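Local coordinates for protein staphylococcal enterotoxin-like toxin (Staphylococcus aureus, PDB 4DXF) that probably binds sialylated glycans on host cells, as a secreted superantigen-like protein built from an OB fold and a beta-grasp domain, at residues Val105-Glu116 with Gly193-Lys204. Residues are numbered along the deposited sequence; the frame is centred on the assembly and turned at random.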
ATOM      1  N   VAL A 105      18.028  -6.826  -1.930  1.00 32.44           N
ATOM      2  CA  VAL A 105      17.811  -5.380  -1.911  1.00 31.28           C
ATOM      3  C   VAL A 105      17.895  -4.940  -0.433  1.00 33.10           C
ATOM      4  O   VAL A 105      17.172  -5.466   0.405  1.00 32.62           O
ATOM      5  CB  VAL A 105      16.412  -5.024  -2.510  1.00 31.07           C
ATOM      6  CG1 VAL A 105      16.113  -3.549  -2.403  1.00 29.07           C
ATOM      7  CG2 VAL A 105      16.328  -5.398  -3.994  1.00 27.96           C
ATOM      8  N   ASP A 106      18.764  -3.994  -0.132  1.00 35.36           N
ATOM      9  CA  ASP A 106      18.906  -3.457   1.227  1.00 38.15           C
ATOM     10  C   ASP A 106      19.123  -1.962   1.074  1.00 37.96           C
ATOM     11  O   ASP A 106      20.216  -1.490   0.799  1.00 39.22           O
ATOM     12  CB  ASP A 106      20.039  -4.142   2.039  1.00 38.88           C
ATOM     13  CG  ASP A 106      20.127  -3.617   3.485  1.00 44.64           C
ATOM     14  OD1 ASP A 106      19.260  -2.797   3.882  1.00 50.88           O
ATOM     15  OD2 ASP A 106      21.081  -4.007   4.228  1.00 46.55           O
ATOM     16  N   HIS A 107      18.014  -1.233   1.176  1.00 37.20           N
ATOM     17  CA  HIS A 107      17.937   0.144   0.790  1.00 36.39           C
ATOM     18  C   HIS A 107      17.108   0.818   1.890  1.00 35.70           C
ATOM     19  O   HIS A 107      16.329   0.157   2.588  1.00 35.48           O
ATOM     20  CB  HIS A 107      17.341   0.283  -0.633  1.00 36.46           C
ATOM     21  CG  HIS A 107      17.209   1.703  -1.106  1.00 36.56           C
ATOM     22  ND1 HIS A 107      18.223   2.639  -0.996  1.00 38.66           N
ATOM     23  CD2 HIS A 107      16.170   2.346  -1.693  1.00 37.99           C
ATOM     24  CE1 HIS A 107      17.808   3.803  -1.473  1.00 38.34           C
ATOM     25  NE2 HIS A 107      16.567   3.649  -1.917  1.00 34.59           N
ATOM     26  N   LYS A 108      17.355   2.096   2.101  1.00 36.24           N
ATOM     27  CA  LYS A 108      16.792   2.848   3.231  1.00 35.17           C
ATOM     28  C   LYS A 108      16.363   4.185   2.620  1.00 33.85           C
ATOM     29  O   LYS A 108      17.077   4.733   1.809  1.00 33.86           O
ATOM     30  CB  LYS A 108      17.904   3.055   4.343  1.00 36.57           C
ATOM     31  N   ALA A 109      15.197   4.719   2.973  1.00 30.44           N
ATOM     32  CA  ALA A 109      14.838   6.040   2.472  1.00 29.64           C
ATOM     33  C   ALA A 109      14.457   6.877   3.736  1.00 28.75           C
ATOM     34  O   ALA A 109      13.684   6.368   4.566  1.00 28.02           O
ATOM     35  CB  ALA A 109      13.653   5.912   1.507  1.00 28.98           C
ATOM     36  N   GLY A 110      15.018   8.087   3.894  1.00 27.71           N
ATOM     37  CA  GLY A 110      14.684   8.940   5.079  1.00 27.13           C
ATOM     38  C   GLY A 110      13.260   9.465   4.967  1.00 26.52           C
ATOM     39  O   GLY A 110      12.795   9.746   3.874  1.00 27.66           O
ATOM     40  N   VAL A 111      12.576   9.568   6.106  1.00 26.04           N
ATOM     41  CA  VAL A 111      11.176  10.055   6.167  1.00 24.49           C
ATOM     42  C   VAL A 111      11.241  11.331   6.994  1.00 25.73           C
ATOM     43  O   VAL A 111      11.908  11.355   8.034  1.00 25.28           O
ATOM     44  CB  VAL A 111      10.300   9.075   6.800  1.00 24.23           C
ATOM     45  CG1 VAL A 111       8.882   9.628   6.902  1.00 22.55           C
ATOM     46  CG2 VAL A 111      10.304   7.757   5.988  1.00 24.58           C
ATOM     47  N   ARG A 112      10.611  12.398   6.507  1.00 27.01           N
ATOM     48  CA  ARG A 112      10.619  13.673   7.261  1.00 26.26           C
ATOM     49  C   ARG A 112       9.148  14.006   7.438  1.00 25.34           C
ATOM     50  O   ARG A 112       8.425  14.090   6.420  1.00 25.44           O
ATOM     51  CB  ARG A 112      11.271  14.771   6.397  1.00 28.40           C
ATOM     52  CG  ARG A 112      12.768  14.492   5.979  1.00 32.10           C
ATOM     53  CD  ARG A 112      13.201  15.331   4.757  1.00 44.94           C
ATOM     54  NE  ARG A 112      14.655  15.261   4.545  1.00 54.13           N
ATOM     55  CZ  ARG A 112      15.565  15.551   5.491  1.00 57.67           C
ATOM     56  NH1 ARG A 112      15.174  15.908   6.717  1.00 58.69           N
ATOM     57  NH2 ARG A 112      16.868  15.464   5.228  1.00 56.71           N
ATOM     58  N   ILE A 113       8.743  14.271   8.695  1.00 23.95           N
ATOM     59  CA  ILE A 113       7.330  14.412   9.068  1.00 23.34           C
ATOM     60  C   ILE A 113       7.106  15.784   9.650  1.00 24.74           C
ATOM     61  O   ILE A 113       7.818  16.143  10.585  1.00 25.85           O
ATOM     62  CB  ILE A 113       6.925  13.380  10.074  1.00 21.42           C
ATOM     63  CG1 ILE A 113       7.147  12.004   9.396  1.00 20.99           C
ATOM     64  CG2 ILE A 113       5.396  13.561  10.470  1.00 23.72           C
ATOM     65  CD1 ILE A 113       7.377  10.833  10.363  1.00 23.15           C
ATOM     66  N   THR A 114       6.176  16.534   9.062  1.00 23.97           N
ATOM     67  CA  THR A 114       5.875  17.821   9.659  1.00 25.65           C
ATOM     68  C   THR A 114       4.413  17.712  10.048  1.00 26.24           C
ATOM     69  O   THR A 114       3.583  17.326   9.199  1.00 26.44           O
ATOM     70  CB  THR A 114       6.079  19.026   8.696  1.00 25.79           C
ATOM     71  OG1 THR A 114       7.405  19.107   8.135  1.00 28.78           O
ATOM     72  CG2 THR A 114       5.778  20.380   9.407  1.00 24.66           C
ATOM     73  N   LYS A 115       4.082  18.072  11.307  1.00 25.90           N
ATOM     74  CA  LYS A 115       2.732  17.960  11.750  1.00 26.45           C
ATOM     75  C   LYS A 115       2.240  19.256  12.406  1.00 28.36           C
ATOM     76  O   LYS A 115       2.987  19.806  13.170  1.00 27.15           O
ATOM     77  CB  LYS A 115       2.675  16.857  12.765  1.00 27.24           C
ATOM     78  CG  LYS A 115       1.274  16.723  13.479  1.00 29.72           C
ATOM     79  CD  LYS A 115       1.077  15.439  14.252  1.00 32.96           C
ATOM     80  CE  LYS A 115       1.941  15.322  15.482  1.00 32.83           C
ATOM     81  NZ  LYS A 115       1.392  14.256  16.359  1.00 34.10           N
ATOM     82  N   GLU A 116       1.029  19.708  12.058  1.00 29.25           N
ATOM     83  CA  GLU A 116       0.397  20.883  12.698  1.00 32.47           C
ATOM     84  C   GLU A 116      -0.932  20.482  13.275  1.00 33.80           C
ATOM     85  O   GLU A 116      -1.821  20.077  12.524  1.00 33.38           O
ATOM     86  CB  GLU A 116       0.162  21.987  11.685  1.00 32.01           C
ATOM     87  CG  GLU A 116      -0.501  23.238  12.327  1.00 39.35           C
ATOM     88  CD  GLU A 116      -0.463  24.507  11.473  1.00 45.64           C
ATOM     89  OE1 GLU A 116      -0.123  24.457  10.260  1.00 49.03           O
ATOM     90  OE2 GLU A 116      -0.838  25.570  12.026  1.00 48.99           O
ATOM     91  N   GLY A 193      11.524   0.210  -6.202  1.00 23.60           N
ATOM     92  CA  GLY A 193      11.934   0.423  -4.791  1.00 24.98           C
ATOM     93  C   GLY A 193      13.323   0.972  -4.637  1.00 26.47           C
ATOM     94  O   GLY A 193      13.551   1.858  -3.818  1.00 25.32           O
ATOM     95  N   THR A 194      14.272   0.464  -5.441  1.00 27.37           N
ATOM     96  CA  THR A 194      15.649   0.920  -5.393  1.00 28.44           C
ATOM     97  C   THR A 194      15.860   2.415  -5.728  1.00 30.03           C
ATOM     98  O   THR A 194      16.889   2.992  -5.379  1.00 30.94           O
ATOM     99  CB  THR A 194      16.566   0.004  -6.326  1.00 29.92           C
ATOM    100  OG1 THR A 194      16.398   0.364  -7.706  1.00 30.61           O
ATOM    101  CG2 THR A 194      16.150  -1.458  -6.189  1.00 30.83           C
ATOM    102  N   ASN A 195      14.875   3.014  -6.399  1.00 29.29           N
ATOM    103  CA  ASN A 195      14.911   4.373  -6.851  1.00 31.28           C
ATOM    104  C   ASN A 195      14.202   5.374  -5.907  1.00 31.63           C
ATOM    105  O   ASN A 195      14.229   6.573  -6.163  1.00 33.25           O
ATOM    106  CB  ASN A 195      14.275   4.459  -8.252  1.00 31.38           C
ATOM    107  CG  ASN A 195      14.737   5.682  -9.036  1.00 37.27           C
ATOM    108  OD1 ASN A 195      13.969   6.645  -9.240  1.00 33.17           O
ATOM    109  ND2 ASN A 195      16.037   5.674  -9.439  1.00 38.38           N
ATOM    110  N   ILE A 196      13.588   4.889  -4.829  1.00 30.34           N
ATOM    111  CA  ILE A 196      13.025   5.828  -3.835  1.00 29.25           C
ATOM    112  C   ILE A 196      14.191   6.576  -3.164  1.00 29.73           C
ATOM    113  O   ILE A 196      15.129   5.965  -2.644  1.00 29.14           O
ATOM    114  CB  ILE A 196      12.165   5.083  -2.810  1.00 28.68           C
ATOM    115  CG1 ILE A 196      10.952   4.464  -3.513  1.00 25.33           C
ATOM    116  CG2 ILE A 196      11.671   6.021  -1.685  1.00 25.81           C
ATOM    117  CD1 ILE A 196      10.154   3.438  -2.625  1.00 28.43           C
ATOM    118  N   ASP A 197      14.104   7.894  -3.154  1.00 30.45           N
ATOM    119  CA  ASP A 197      15.126   8.675  -2.533  1.00 31.35           C
ATOM    120  C   ASP A 197      14.811   9.028  -1.059  1.00 30.08           C
ATOM    121  O   ASP A 197      15.556   8.644  -0.135  1.00 30.35           O
ATOM    122  CB  ASP A 197      15.344   9.931  -3.358  1.00 32.84           C
ATOM    123  CG  ASP A 197      16.580  10.650  -2.936  1.00 39.02           C
ATOM    124  OD1 ASP A 197      17.646   9.991  -2.759  1.00 40.74           O
ATOM    125  OD2 ASP A 197      16.463  11.853  -2.731  1.00 43.89           O
ATOM    126  N   ASN A 198      13.700   9.741  -0.869  1.00 30.32           N
ATOM    127  CA  ASN A 198      13.221  10.184   0.466  1.00 28.30           C
ATOM    128  C   ASN A 198      11.696  10.377   0.414  1.00 26.64           C
ATOM    129  O   ASN A 198      11.052  10.439  -0.669  1.00 26.39           O
ATOM    130  CB  ASN A 198      13.949  11.442   1.010  1.00 30.37           C
ATOM    131  CG  ASN A 198      13.670  12.684   0.191  1.00 34.68           C
ATOM    132  OD1 ASN A 198      12.749  13.467   0.475  1.00 41.73           O
ATOM    133  ND2 ASN A 198      14.433  12.850  -0.864  1.00 41.05           N
ATOM    134  N   ILE A 199      11.130  10.498   1.611  1.00 24.67           N
ATOM    135  CA  ILE A 199       9.696  10.499   1.749  1.00 24.51           C
ATOM    136  C   ILE A 199       9.411  11.743   2.610  1.00 23.76           C
ATOM    137  O   ILE A 199      10.096  11.921   3.624  1.00 23.13           O
ATOM    138  CB  ILE A 199       9.239   9.224   2.436  1.00 23.23           C
ATOM    139  CG1 ILE A 199       9.564   8.023   1.555  1.00 23.69           C
ATOM    140  CG2 ILE A 199       7.718   9.280   2.716  1.00 25.01           C
ATOM    141  CD1 ILE A 199       9.256   6.749   2.178  1.00 24.10           C
ATOM    142  N   GLU A 200       8.458  12.551   2.172  1.00 24.22           N
ATOM    143  CA  GLU A 200       8.041  13.797   2.878  1.00 27.48           C
ATOM    144  C   GLU A 200       6.580  13.689   3.329  1.00 26.26           C
ATOM    145  O   GLU A 200       5.688  13.337   2.548  1.00 24.91           O
ATOM    146  CB  GLU A 200       8.317  15.032   2.006  1.00 28.84           C
ATOM    147  CG  GLU A 200       9.830  15.511   1.934  1.00 36.33           C
ATOM    148  CD  GLU A 200      10.156  16.390   0.681  1.00 46.14           C
ATOM    149  OE1 GLU A 200       9.234  16.724  -0.129  1.00 49.10           O
ATOM    150  OE2 GLU A 200      11.353  16.744   0.504  1.00 51.00           O
ATOM    151  N   VAL A 201       6.303  13.934   4.615  1.00 24.50           N
ATOM    152  CA  VAL A 201       4.936  13.686   5.105  1.00 24.02           C
ATOM    153  C   VAL A 201       4.520  15.033   5.727  1.00 24.33           C
ATOM    154  O   VAL A 201       5.327  15.609   6.460  1.00 21.73           O
ATOM    155  CB  VAL A 201       4.903  12.602   6.190  1.00 24.31           C
ATOM    156  CG1 VAL A 201       3.511  12.440   6.793  1.00 24.54           C
ATOM    157  CG2 VAL A 201       5.280  11.217   5.573  1.00 21.10           C
ATOM    158  N   ASN A 202       3.320  15.508   5.394  1.00 23.76           N
ATOM    159  CA  ASN A 202       2.860  16.752   5.997  1.00 25.53           C
ATOM    160  C   ASN A 202       1.467  16.515   6.541  1.00 26.34           C
ATOM    161  O   ASN A 202       0.585  16.011   5.843  1.00 27.07           O
ATOM    162  CB  ASN A 202       2.973  17.911   5.005  1.00 26.69           C
ATOM    163  CG  ASN A 202       2.729  19.238   5.677  1.00 33.03           C
ATOM    164  OD1 ASN A 202       3.433  19.610   6.613  1.00 36.09           O
ATOM    165  ND2 ASN A 202       1.683  19.895   5.281  1.00 33.26           N
ATOM    166  N   ILE A 203       1.235  16.799   7.829  1.00 25.86           N
ATOM    167  CA  ILE A 203      -0.051  16.350   8.406  1.00 26.64           C
ATOM    168  C   ILE A 203      -0.654  17.586   9.024  1.00 27.72           C
ATOM    169  O   ILE A 203       0.080  18.321   9.678  1.00 25.11           O
ATOM    170  CB  ILE A 203       0.200  15.306   9.499  1.00 27.84           C
ATOM    171  CG1 ILE A 203       0.671  13.960   8.906  1.00 25.77           C
ATOM    172  CG2 ILE A 203      -1.035  14.989  10.368  1.00 26.81           C
ATOM    173  CD1 ILE A 203       1.176  13.130  10.073  1.00 22.91           C
ATOM    174  N   LYS A 204      -1.965  17.756   8.836  1.00 28.78           N
ATOM    175  CA  LYS A 204      -2.632  18.927   9.455  1.00 31.70           C
ATOM    176  C   LYS A 204      -4.103  18.714   9.718  1.00 33.77           C
ATOM    177  O   LYS A 204      -4.669  17.636   9.396  1.00 34.13           O
ATOM    178  CB  LYS A 204      -2.354  20.219   8.663  1.00 33.25           C
ATOM    179  CG  LYS A 204      -3.013  20.358   7.320  1.00 36.15           C
ATOM    180  CD  LYS A 204      -2.479  21.619   6.665  1.00 39.37           C
ATOM    181  CE  LYS A 204      -1.186  21.342   5.883  1.00 43.39           C
ATOM    182  NZ  LYS A 204      -1.354  20.266   4.794  1.00 45.41           N
ATOM    183  OXT LYS A 204      -4.750  19.612  10.319  1.00 34.20           O
TER
HETATM  184  O   HOH W   1      17.759   6.754  -0.277  1.00 38.83           O
HETATM  185  O   HOH W   2      16.906   9.202   2.364  1.00 42.86           O
HETATM  186  O   HOH W   3       7.807  17.147   6.177  1.00 32.50           O
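Gly110 to Glu116 pairs in parallel with Ile199 to Ile203 through an unbroken run of six backbone hydrogen bonds, from Ile199 N to Gly110 O (2.9 Å) as far as Glu116 N to Ile203 O (2.9 Å). The axes of the two strand segments come within 4.7 Å of each other, at 20°, and CA-H groups such as that of Val111 add close contacts to the same carbonyls. Within the ladder, a water donates to Val201 O, which already accepts from Thr114 N, and is hydrogen-bonded to Thr114 OG1.

Upstream the ladder gives way to a side-chain bond and water. His107 has CG anti to its backbone N (chi1 179°), which carries the imidazole across to the partner chain; there NE2 donates to Ile196 O at 2.8 Å, within the ring plane and in the carbonyl plane, while CD2 lies near Gly193 O. Asp197 and Asn198 form a classic beta bulge opposite Lys167 of strand 162-168; on the side of 107-116, two waters link the segments: both donate to Asp197 O, one also to Lys108 O, while the other accepts from Gly110 N at 2.7 Å.

Apolar contacts line one face. Val111 CG2 meets Ile199 CB at 4.0 Å, and Ile113 lies alongside Val201, its CG1 4.0 Å from Val201 CB. Further up, Ala109 CB touches Ile196 CG2 at 3.8 Å.

The two are the parallel neighbours of the mixed five-stranded beta-grasp sheet, with 196-203 at its centre. Strand 122-131 flanks 107-116, and strand 162-168 flanks 196-203, where Lys167 forms a salt bridge with Glu200. Helix 138-153 packs across the apolar face, Leu149 touching both Ile113 and Val201.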